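Local coordinates for protein group 3 allergen SMIPP-S Yv6023A04 (Sarcoptes scabiei type hominis, PDB 3H7O) that is an inactivated paralogue of trypsin-like serine proteases from the scabies mite, keeping the family fold but probably lacking the family's endopeptidase activity, at residues A[72-77]-A[92-97]; A[18-23]-A[52-57]; A[35-40]-A[223-228]. The protein carries 3 engineered substitutions. All coordinates share one frame; numbering follows the deposited sequence.

Contact 1 (A[72-77]-A[92-97])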
loop_
_atom_site.group_PDB
_atom_site.type_symbol
_atom_site.label_atom_id
_atom_site.label_comp_id
_atom_site.label_asym_id
_atom_site.label_seq_id
_atom_site.Cartn_x
_atom_site.Cartn_y
_atom_site.Cartn_z
ATOM N N TYR A 72 -5.309 -17.423 3.345
ATOM C CA TYR A 72 -6.418 -17.896 2.522
ATOM C C TYR A 72 -6.792 -16.903 1.423
ATOM O O TYR A 72 -7.967 -16.578 1.248
ATOM C CB TYR A 72 -7.650 -18.197 3.385
ATOM C CG TYR A 72 -7.526 -19.375 4.328
ATOM C CD1 TYR A 72 -7.849 -20.667 3.909
ATOM C CD2 TYR A 72 -7.126 -19.191 5.650
ATOM C CE1 TYR A 72 -7.762 -21.752 4.784
ATOM C CE2 TYR A 72 -7.037 -20.267 6.532
ATOM C CZ TYR A 72 -7.352 -21.541 6.091
ATOM O OH TYR A 72 -7.260 -22.599 6.960
ATOM N N VAL A 73 -5.797 -16.420 0.686
ATOM C CA VAL A 73 -6.073 -15.584 -0.478
ATOM C C VAL A 73 -6.540 -16.485 -1.630
ATOM O O VAL A 73 -5.835 -17.417 -2.024
ATOM C CB VAL A 73 -4.849 -14.723 -0.887
ATOM C CG1 VAL A 73 -5.162 -13.905 -2.139
ATOM C CG2 VAL A 73 -4.427 -13.806 0.262
ATOM N N SER A 74 -7.727 -16.196 -2.161
ATOM C CA SER A 74 -8.349 -17.021 -3.198
ATOM C C SER A 74 -8.293 -16.416 -4.603
ATOM O O SER A 74 -8.323 -17.145 -5.594
ATOM C CB SER A 74 -9.804 -17.328 -2.828
ATOM O OG SER A 74 -10.539 -16.129 -2.641
ATOM N N HIS A 75 -8.226 -15.089 -4.690
ATOM C CA HIS A 75 -8.218 -14.406 -5.986
ATOM C C HIS A 75 -7.494 -13.066 -5.924
ATOM O O HIS A 75 -7.483 -12.406 -4.883
ATOM C CB HIS A 75 -9.650 -14.198 -6.496
ATOM C CG HIS A 75 -9.736 -13.890 -7.961
ATOM N ND1 HIS A 75 -9.757 -14.874 -8.928
ATOM C CD2 HIS A 75 -9.815 -12.711 -8.623
ATOM C CE1 HIS A 75 -9.840 -14.314 -10.122
ATOM N NE2 HIS A 75 -9.876 -13.003 -9.966
ATOM N N VAL A 76 -6.896 -12.686 -7.051
ATOM C CA VAL A 76 -6.245 -11.393 -7.225
ATOM C C VAL A 76 -6.982 -10.646 -8.336
ATOM O O VAL A 76 -7.059 -11.132 -9.470
ATOM C CB VAL A 76 -4.743 -11.553 -7.598
ATOM C CG1 VAL A 76 -4.100 -10.197 -7.874
ATOM C CG2 VAL A 76 -3.988 -12.288 -6.498
ATOM N N TYR A 77 -7.538 -9.482 -8.005
ATOM C CA TYR A 77 -8.250 -8.660 -8.987
ATOM C C TYR A 77 -7.370 -7.516 -9.458
ATOM O O TYR A 77 -6.879 -6.732 -8.646
ATOM C CB TYR A 77 -9.550 -8.095 -8.404
ATOM C CG TYR A 77 -10.610 -9.130 -8.109
ATOM C CD1 TYR A 77 -11.486 -9.567 -9.107
ATOM C CD2 TYR A 77 -10.745 -9.667 -6.831
ATOM C CE1 TYR A 77 -12.469 -10.521 -8.837
ATOM C CE2 TYR A 77 -11.719 -10.620 -6.551
ATOM C CZ TYR A 77 -12.576 -11.043 -7.556
ATOM O OH TYR A 77 -13.539 -11.984 -7.270
ATOM N N ILE A 92 -6.743 -5.887 -5.767
ATOM C CA ILE A 92 -7.556 -6.326 -4.641
ATOM C C ILE A 92 -7.337 -7.816 -4.413
ATOM O O ILE A 92 -7.440 -8.618 -5.344
ATOM C CB ILE A 92 -9.054 -6.012 -4.855
ATOM C CG1 ILE A 92 -9.256 -4.496 -4.961
ATOM C CG2 ILE A 92 -9.894 -6.577 -3.699
ATOM C CD1 ILE A 92 -10.623 -4.072 -5.483
ATOM N N LEU A 93 -7.003 -8.170 -3.176
ATOM C CA LEU A 93 -6.859 -9.566 -2.793
ATOM C C LEU A 93 -8.141 -10.034 -2.119
ATOM O O LEU A 93 -8.604 -9.407 -1.169
ATOM C CB LEU A 93 -5.659 -9.749 -1.855
ATOM C CG LEU A 93 -4.303 -9.194 -2.320
ATOM C CD1 LEU A 93 -3.235 -9.433 -1.265
ATOM C CD2 LEU A 93 -3.871 -9.783 -3.657
ATOM N N GLU A 94 -8.711 -11.126 -2.622
ATOM C CA GLU A 94 -9.905 -11.725 -2.021
ATOM C C GLU A 94 -9.545 -12.886 -1.102
ATOM O O GLU A 94 -8.664 -13.688 -1.420
ATOM C CB GLU A 94 -10.882 -12.197 -3.100
ATOM C CG GLU A 94 -12.159 -12.825 -2.545
ATOM C CD GLU A 94 -13.146 -13.214 -3.621
ATOM O OE1 GLU A 94 -12.836 -13.045 -4.818
ATOM O OE2 GLU A 94 -14.242 -13.693 -3.265
ATOM N N LEU A 95 -10.241 -12.971 0.031
ATOM C CA LEU A 95 -10.031 -14.036 1.003
ATOM C C LEU A 95 -11.180 -15.040 1.020
ATOM O O LEU A 95 -12.347 -14.662 0.885
ATOM C CB LEU A 95 -9.834 -13.438 2.396
ATOM C CG LEU A 95 -8.593 -12.564 2.534
ATOM C CD1 LEU A 95 -8.794 -11.540 3.640
ATOM C CD2 LEU A 95 -7.347 -13.424 2.768
ATOM N N SER A 96 -10.843 -16.319 1.173
ATOM C CA SER A 96 -11.855 -17.365 1.326
ATOM C C SER A 96 -12.212 -17.569 2.799
ATOM O O SER A 96 -13.319 -18.007 3.125
ATOM C CB SER A 96 -11.381 -18.679 0.700
ATOM O OG SER A 96 -10.233 -19.177 1.364
ATOM N N ARG A 97 -11.256 -17.260 3.674
ATOM C CA ARG A 97 -11.450 -17.246 5.119
ATOM C C ARG A 97 -11.211 -15.801 5.556
ATOM O O ARG A 97 -10.158 -15.231 5.253
ATOM C CB ARG A 97 -10.457 -18.198 5.795
ATOM C CG ARG A 97 -10.654 -18.420 7.296
ATOM C CD ARG A 97 -9.765 -17.516 8.156
ATOM N NE ARG A 97 -9.864 -17.896 9.562
ATOM C CZ ARG A 97 -10.745 -17.389 10.420
ATOM N NH1 ARG A 97 -11.604 -16.450 10.032
ATOM N NH2 ARG A 97 -10.765 -17.822 11.674
#
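A classic beta bulge, with S74 and H75 both facing E94, breaks the regular antiparallel pairing of 72-77 with 92-97. S74 N donates to E94 O at 2.8 Å, and E94 N returns a nearly straight bond to H75 O (2.9 Å, 176° at the hydrogen). Beyond the bulge Y77 and I92 exchange two backbone bonds. On the face that carries H75, Y77, I92 and E94, the glutamate leaves with CG anti to its backbone N (chi1 -180°) and runs on extended to the edge of the Y77 ring. There Y77 OH donates to E94 OE1 at 2.8 Å, meeting the syn side of the carboxylate from 25° out of its plane. H75 CD2 lies over the centre of the same ring. The other face is apolar: V76 CG2 touches L93 CD2 at 3.8 Å, the two side chains lying alongside each other, and V73 CG2 meets L95 CD2 at 3.9 Å. I53 packs on V73, V76 and L93, and I55 on V73 and L93. Past the strand ends, R97 CB makes a CH-pi contact over the Y72 ring, 3.8 Å from its centroid. The whole is a bulged strand pair in the six-stranded antiparallel barrel of the trypsin fold.

Contact 2 (A[18-23]-A[52-57]); sequences RTYPGE and TIVIQY
R18 reaches Q56 side-on: two guanidinium nitrogens close on one amide oxygen, with NE 2.8 Å and NH2 3.0 Å from Q56 OE1. The oxygen lies close to the guanidinium plane, and the guanidinium and amide planes are 29° apart, so the guanidinium edge meets the amide oxygen with the two flat groups nearly coplanar. Both N-H bonds reach the shared oxygen bent, 147° at the hydrogen from NE, as a side-on grip on one atom requires. R18 is extended from CG to NE. Q56 carries CG anti to its backbone N (chi1 -176°) and is extended beyond it, and the two chains converge at an angle. The other end of the amide is held as well: Q56 NE2 bonds to the carbonyl oxygens of L62 and P66, which fixes the flip of the amide and leaves OE1 turned to the arginine.

Behind this grip the backbones pair. R18 and V54 form an antiparallel hydrogen-bonded pair, with R18 N to V54 O at 2.8 Å and V54 N to R18 O at 3.0 Å, and their CB atoms emerge on the same face of the sheet. Y20 presents its ring edge: CE2 comes within 3.3 Å of T52 O near the ring plane, and the same edge approaches V54 CG2 more loosely. A water takes over where the strands part, accepting from Y20 N at 2.8 Å and donating to T52 OG1 at 2.7 Å; that hydroxyl is also bonded to K49 O.

I53 packs on V17, V73 and V76. The contact thus joins strand 14-19, paired with 26-32, to strand 54-57, the neighbour of 68-78, and closes the barrel.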
loop_
_atom_site.group_PDB
_atom_site.type_symbol
_atom_site.label_atom_id
_atom_site.label_comp_id
_atom_site.label_asym_id
_atom_site.label_seq_id
_atom_site.Cartn_x
_atom_site.Cartn_y
_atom_site.Cartn_z
ATOM N N ARG A 18 2.484 -10.772 2.120
ATOM C CA ARG A 18 3.641 -11.648 1.948
ATOM C C ARG A 18 3.509 -12.495 0.691
ATOM O O ARG A 18 2.493 -13.172 0.490
ATOM C CB ARG A 18 3.802 -12.569 3.158
ATOM C CG ARG A 18 3.910 -11.861 4.497
ATOM C CD ARG A 18 4.222 -12.862 5.606
ATOM N NE ARG A 18 4.877 -12.226 6.743
ATOM C CZ ARG A 18 6.174 -11.932 6.798
ATOM N NH1 ARG A 18 6.978 -12.217 5.776
ATOM N NH2 ARG A 18 6.671 -11.352 7.885
ATOM N N THR A 19 4.540 -12.459 -0.147
ATOM C CA THR A 19 4.603 -13.286 -1.357
ATOM C C THR A 19 5.920 -14.051 -1.400
ATOM O O THR A 19 6.840 -13.739 -0.646
ATOM C CB THR A 19 4.458 -12.433 -2.633
ATOM O OG1 THR A 19 5.434 -11.383 -2.619
ATOM C CG2 THR A 19 3.055 -11.829 -2.722
ATOM N N TYR A 20 6.014 -15.042 -2.283
ATOM C CA TYR A 20 7.200 -15.905 -2.352
ATOM C C TYR A 20 7.756 -16.078 -3.769
ATOM O O TYR A 20 7.883 -17.207 -4.246
ATOM C CB TYR A 20 6.909 -17.276 -1.716
ATOM C CG TYR A 20 6.413 -17.193 -0.288
ATOM C CD1 TYR A 20 7.303 -17.255 0.784
ATOM C CD2 TYR A 20 5.056 -17.043 -0.011
ATOM C CE1 TYR A 20 6.849 -17.174 2.096
ATOM C CE2 TYR A 20 4.595 -16.955 1.292
ATOM C CZ TYR A 20 5.494 -17.025 2.340
ATOM O OH TYR A 20 5.035 -16.935 3.630
ATOM N N PRO A 21 8.103 -14.965 -4.447
ATOM C CA PRO A 21 8.667 -15.126 -5.784
ATOM C C PRO A 21 10.105 -15.644 -5.742
ATOM O O PRO A 21 10.918 -15.157 -4.950
ATOM C CB PRO A 21 8.618 -13.710 -6.360
ATOM C CG PRO A 21 8.698 -12.816 -5.175
ATOM C CD PRO A 21 8.046 -13.548 -4.035
ATOM N N GLY A 22 10.394 -16.639 -6.580
ATOM C CA GLY A 22 11.738 -17.200 -6.723
ATOM C C GLY A 22 12.307 -17.824 -5.462
ATOM O O GLY A 22 13.488 -17.639 -5.155
ATOM N N GLU A 23 11.463 -18.555 -4.732
ATOM C CA GLU A 23 11.859 -19.258 -3.499
ATOM C C GLU A 23 12.231 -18.317 -2.336
ATOM O O GLU A 23 12.755 -18.766 -1.317
ATOM C CB GLU A 23 13.002 -20.258 -3.765
ATOM C CG GLU A 23 12.721 -21.282 -4.856
ATOM N N THR A 52 -0.543 -18.824 -2.585
ATOM C CA THR A 52 0.771 -18.633 -1.970
ATOM C C THR A 52 0.834 -17.374 -1.106
ATOM O O THR A 52 1.754 -17.216 -0.304
ATOM C CB THR A 52 1.914 -18.571 -3.017
ATOM O OG1 THR A 52 1.814 -17.359 -3.780
ATOM C CG2 THR A 52 1.869 -19.767 -3.936
ATOM N N ILE A 53 -0.150 -16.492 -1.264
ATOM C CA ILE A 53 -0.123 -15.175 -0.620
ATOM C C ILE A 53 -0.617 -15.232 0.826
ATOM O O ILE A 53 -1.567 -15.947 1.133
ATOM C CB ILE A 53 -0.934 -14.132 -1.439
ATOM C CG1 ILE A 53 -0.465 -14.123 -2.902
ATOM C CG2 ILE A 53 -0.833 -12.729 -0.805
ATOM C CD1 ILE A 53 -1.382 -13.363 -3.873
ATOM N N VAL A 54 0.053 -14.487 1.710
ATOM C CA VAL A 54 -0.345 -14.387 3.120
ATOM C C VAL A 54 -0.542 -12.927 3.524
ATOM O O VAL A 54 0.281 -12.060 3.201
ATOM C CB VAL A 54 0.687 -15.073 4.078
ATOM C CG1 VAL A 54 0.245 -14.973 5.528
ATOM C CG2 VAL A 54 0.885 -16.533 3.703
ATOM N N ILE A 55 -1.639 -12.664 4.229
ATOM C CA ILE A 55 -1.901 -11.343 4.789
ATOM C C ILE A 55 -1.557 -11.348 6.274
ATOM O O ILE A 55 -2.176 -12.075 7.051
ATOM C CB ILE A 55 -3.393 -10.919 4.630
ATOM C CG1 ILE A 55 -3.851 -10.986 3.166
ATOM C CG2 ILE A 55 -3.646 -9.528 5.262
ATOM C CD1 ILE A 55 -3.086 -10.088 2.212
ATOM N N GLN A 56 -0.574 -10.535 6.653
ATOM C CA GLN A 56 -0.215 -10.350 8.054
ATOM C C GLN A 56 -0.820 -9.038 8.548
ATOM O O GLN A 56 -0.621 -7.977 7.940
ATOM C CB GLN A 56 1.308 -10.359 8.248
ATOM C CG GLN A 56 1.752 -10.272 9.721
ATOM C CD GLN A 56 3.237 -10.548 9.936
ATOM O OE1 GLN A 56 3.995 -10.774 8.990
ATOM N NE2 GLN A 56 3.657 -10.535 11.198
ATOM N N TYR A 57 -1.555 -9.118 9.651
ATOM C CA TYR A 57 -2.280 -7.964 10.174
ATOM C C TYR A 57 -2.179 -7.855 11.692
ATOM O O TYR A 57 -1.689 -8.774 12.350
ATOM C CB TYR A 57 -3.738 -7.946 9.672
ATOM C CG TYR A 57 -4.614 -9.144 10.016
ATOM C CD1 TYR A 57 -5.737 -8.988 10.835
ATOM C CD2 TYR A 57 -4.358 -10.413 9.489
ATOM C CE1 TYR A 57 -6.569 -10.071 11.146
ATOM C CE2 TYR A 57 -5.183 -11.505 9.799
ATOM C CZ TYR A 57 -6.287 -11.323 10.625
ATOM O OH TYR A 57 -7.107 -12.393 10.929
HETATM O O HOH W 1 3.870 -15.572 -3.972
#

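Contact 3 (A[35-40]-A[223-228]); sequences QWFVLT and DIIKKK
F37 projects from strand 37-40 against the last turn of helix 218-225, the C-terminal helix of the trypsin fold, which here packs on the outside of the six-stranded barrel. This is the tight part. CG stands anti to the carbonyl carbon (chi1 -61°), toward the helix; one face of the ring lies against the helix backbone. I224 C and I225 N lie over that face, the carbon offset toward the rim. Its CZ comes to 3.3 Å from I224 O, a carbonyl that also accepts from K227 N. At the rim, F37 CE1 touches I224 CG2 at 3.7 Å, the two side chains crossing at about a right angle. The side chains of I92 and E94 on the adjacent strand also touch F37.

The outer part is looser and more exposed, and K228, the last residue, carries it. Its CG still meets F37 CZ at 3.6 Å, but the chain then passes over W36, the two side chains crossing at about a right angle. K228 CD sits over the five-membered ring, 3.8 Å from its centroid, in a CH-pi contact, while Q35 CG lies against the opposite face, toward its rim. A bend at chi3 (74°) sets CE, and NZ ends 4.4 Å from the centroid of the six-membered ring, an off-centre cation-pi contact 34° from the normal. The ammonium has a stronger partner in L95 O and a long, weak ion pair with E94. Near the indole nitrogen a water bridges the two segments, accepting from W36 NE1 at 2.9 Å and donating to the terminal oxygen K228 OXT at 2.7 Å.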
loop_
_atom_site.group_PDB
_atom_site.type_symbol
_atom_site.label_atom_id
_atom_site.label_comp_id
_atom_site.label_asym_id
_atom_site.label_seq_id
_atom_site.Cartn_x
_atom_site.Cartn_y
_atom_site.Cartn_z
ATOM N N GLN A 35 -13.367 -7.431 5.943
ATOM C CA GLN A 35 -12.865 -8.747 6.373
ATOM C C GLN A 35 -12.534 -9.664 5.191
ATOM O O GLN A 35 -11.801 -10.640 5.345
ATOM C CB GLN A 35 -13.858 -9.436 7.317
ATOM C CG GLN A 35 -15.157 -9.881 6.645
ATOM C CD GLN A 35 -16.134 -10.534 7.604
ATOM O OE1 GLN A 35 -15.742 -11.217 8.548
ATOM N NE2 GLN A 35 -17.421 -10.334 7.352
ATOM N N TRP A 36 -13.069 -9.338 4.015
ATOM C CA TRP A 36 -12.913 -10.176 2.829
ATOM C C TRP A 36 -11.878 -9.679 1.812
ATOM O O TRP A 36 -11.402 -10.467 0.992
ATOM C CB TRP A 36 -14.258 -10.350 2.116
ATOM C CG TRP A 36 -15.295 -11.103 2.901
ATOM C CD1 TRP A 36 -16.486 -10.615 3.366
ATOM C CD2 TRP A 36 -15.246 -12.482 3.298
ATOM N NE1 TRP A 36 -17.178 -11.601 4.027
ATOM C CE2 TRP A 36 -16.440 -12.756 4.002
ATOM C CE3 TRP A 36 -14.307 -13.512 3.128
ATOM C CZ2 TRP A 36 -16.721 -14.018 4.539
ATOM C CZ3 TRP A 36 -14.587 -14.765 3.657
ATOM C CH2 TRP A 36 -15.785 -15.006 4.357
ATOM N N PHE A 37 -11.552 -8.386 1.845
ATOM C CA PHE A 37 -10.724 -7.781 0.797
ATOM C C PHE A 37 -9.599 -6.888 1.310
ATOM O O PHE A 37 -9.781 -6.102 2.244
ATOM C CB PHE A 37 -11.592 -6.984 -0.191
ATOM C CG PHE A 37 -12.622 -7.813 -0.917
ATOM C CD1 PHE A 37 -12.269 -8.571 -2.032
ATOM C CD2 PHE A 37 -13.949 -7.818 -0.496
ATOM C CE1 PHE A 37 -13.219 -9.331 -2.706
ATOM C CE2 PHE A 37 -14.908 -8.577 -1.163
ATOM C CZ PHE A 37 -14.542 -9.336 -2.271
ATOM N N VAL A 38 -8.437 -7.012 0.671
ATOM C CA VAL A 38 -7.290 -6.151 0.944
ATOM C C VAL A 38 -6.825 -5.453 -0.334
ATOM O O VAL A 38 -6.715 -6.085 -1.387
ATOM C CB VAL A 38 -6.111 -6.942 1.581
ATOM C CG1 VAL A 38 -4.804 -6.131 1.536
ATOM C CG2 VAL A 38 -6.445 -7.332 3.019
ATOM N N LEU A 39 -6.550 -4.154 -0.227
ATOM C CA LEU A 39 -6.052 -3.354 -1.345
ATOM C C LEU A 39 -4.533 -3.222 -1.272
ATOM O O LEU A 39 -3.986 -2.837 -0.236
ATOM C CB LEU A 39 -6.702 -1.963 -1.343
ATOM C CG LEU A 39 -6.535 -1.068 -2.580
ATOM C CD1 LEU A 39 -7.308 -1.626 -3.766
ATOM C CD2 LEU A 39 -6.997 0.346 -2.275
ATOM N N THR A 40 -3.857 -3.534 -2.376
ATOM C CA THR A 40 -2.396 -3.472 -2.426
ATOM C C THR A 40 -1.905 -2.961 -3.787
ATOM O O THR A 40 -2.704 -2.505 -4.614
ATOM C CB THR A 40 -1.754 -4.850 -2.044
ATOM O OG1 THR A 40 -0.339 -4.705 -1.873
ATOM C CG2 THR A 40 -2.044 -5.932 -3.093
ATOM N N ASP A 223 -17.314 -2.213 -6.708
ATOM C CA ASP A 223 -17.824 -3.360 -7.469
ATOM C C ASP A 223 -17.270 -4.696 -6.974
ATOM O O ASP A 223 -17.990 -5.692 -6.922
ATOM C CB ASP A 223 -17.530 -3.196 -8.964
ATOM C CG ASP A 223 -18.440 -2.185 -9.638
ATOM O OD1 ASP A 223 -19.506 -1.855 -9.072
ATOM O OD2 ASP A 223 -18.089 -1.720 -10.743
ATOM N N ILE A 224 -15.989 -4.713 -6.621
ATOM C CA ILE A 224 -15.353 -5.920 -6.093
ATOM C C ILE A 224 -15.788 -6.192 -4.646
ATOM O O ILE A 224 -16.117 -7.326 -4.304
ATOM C CB ILE A 224 -13.803 -5.857 -6.202
ATOM C CG1 ILE A 224 -13.351 -5.537 -7.641
ATOM C CG2 ILE A 224 -13.152 -7.144 -5.682
ATOM C CD1 ILE A 224 -13.827 -6.504 -8.719
ATOM N N ILE A 225 -15.798 -5.149 -3.813
ATOM C CA ILE A 225 -16.189 -5.263 -2.397
ATOM C C ILE A 225 -17.581 -5.873 -2.220
ATOM O O ILE A 225 -17.798 -6.679 -1.313
ATOM C CB ILE A 225 -16.110 -3.892 -1.655
ATOM C CG1 ILE A 225 -14.663 -3.560 -1.294
ATOM C CG2 ILE A 225 -16.981 -3.887 -0.386
ATOM C CD1 ILE A 225 -14.497 -2.214 -0.603
ATOM N N LYS A 226 -18.508 -5.496 -3.097
ATOM C CA LYS A 226 -19.898 -5.958 -3.010
ATOM C C LYS A 226 -20.094 -7.437 -3.382
ATOM O O LYS A 226 -21.188 -7.978 -3.210
ATOM C CB LYS A 226 -20.821 -5.054 -3.844
ATOM C CG LYS A 226 -20.634 -5.167 -5.354
ATOM C CD LYS A 226 -21.292 -4.014 -6.108
ATOM C CE LYS A 226 -22.785 -4.213 -6.277
ATOM N NZ LYS A 226 -23.389 -3.112 -7.083
ATOM N N LYS A 227 -19.036 -8.080 -3.878
ATOM C CA LYS A 227 -19.070 -9.510 -4.222
ATOM C C LYS A 227 -19.343 -10.404 -3.011
ATOM O O LYS A 227 -19.994 -11.441 -3.137
ATOM C CB LYS A 227 -17.771 -9.948 -4.906
ATOM C CG LYS A 227 -17.592 -9.429 -6.324
ATOM C CD LYS A 227 -16.367 -10.053 -6.983
ATOM C CE LYS A 227 -16.082 -9.436 -8.345
ATOM N NZ LYS A 227 -17.191 -9.631 -9.322
ATOM N N LYS A 228 -18.828 -10.003 -1.849
ATOM C CA LYS A 228 -19.142 -10.673 -0.580
ATOM C C LYS A 228 -19.093 -9.716 0.614
ATOM O O LYS A 228 -18.303 -8.777 0.652
ATOM C CB LYS A 228 -18.252 -11.905 -0.339
ATOM C CG LYS A 228 -16.812 -11.779 -0.810
ATOM C CD LYS A 228 -15.892 -12.811 -0.155
ATOM C CE LYS A 228 -16.085 -14.224 -0.690
ATOM N NZ LYS A 228 -14.920 -15.096 -0.339
ATOM O OXT LYS A 228 -19.850 -9.858 1.575
HETATM O O HOH W 2 -20.047 -11.080 3.989
#

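How the contacts relate
From the N terminus, 18-23 comes first and waits for 52-57, so contact 2 closes a 28-residue loop between the first and fourth barrel strands. Within that loop 35-40 opens contact 3, which closes only at the C terminus; contacts 2 and 3 therefore cross. Contact 1 follows contact 2 in series, a short excursion from 72-77 to 92-97, and lies wholly within the long span of contact 3. The sheet connects all three: strand 54-57 borders 68-78, and I55 CD1 packs on L93 CD1 at 3.5 Å in the interior, while L93 N pairs with V38 O across strands 91-95 and 37-40. Contact 3 ties the chain's end back to the third barrel strand.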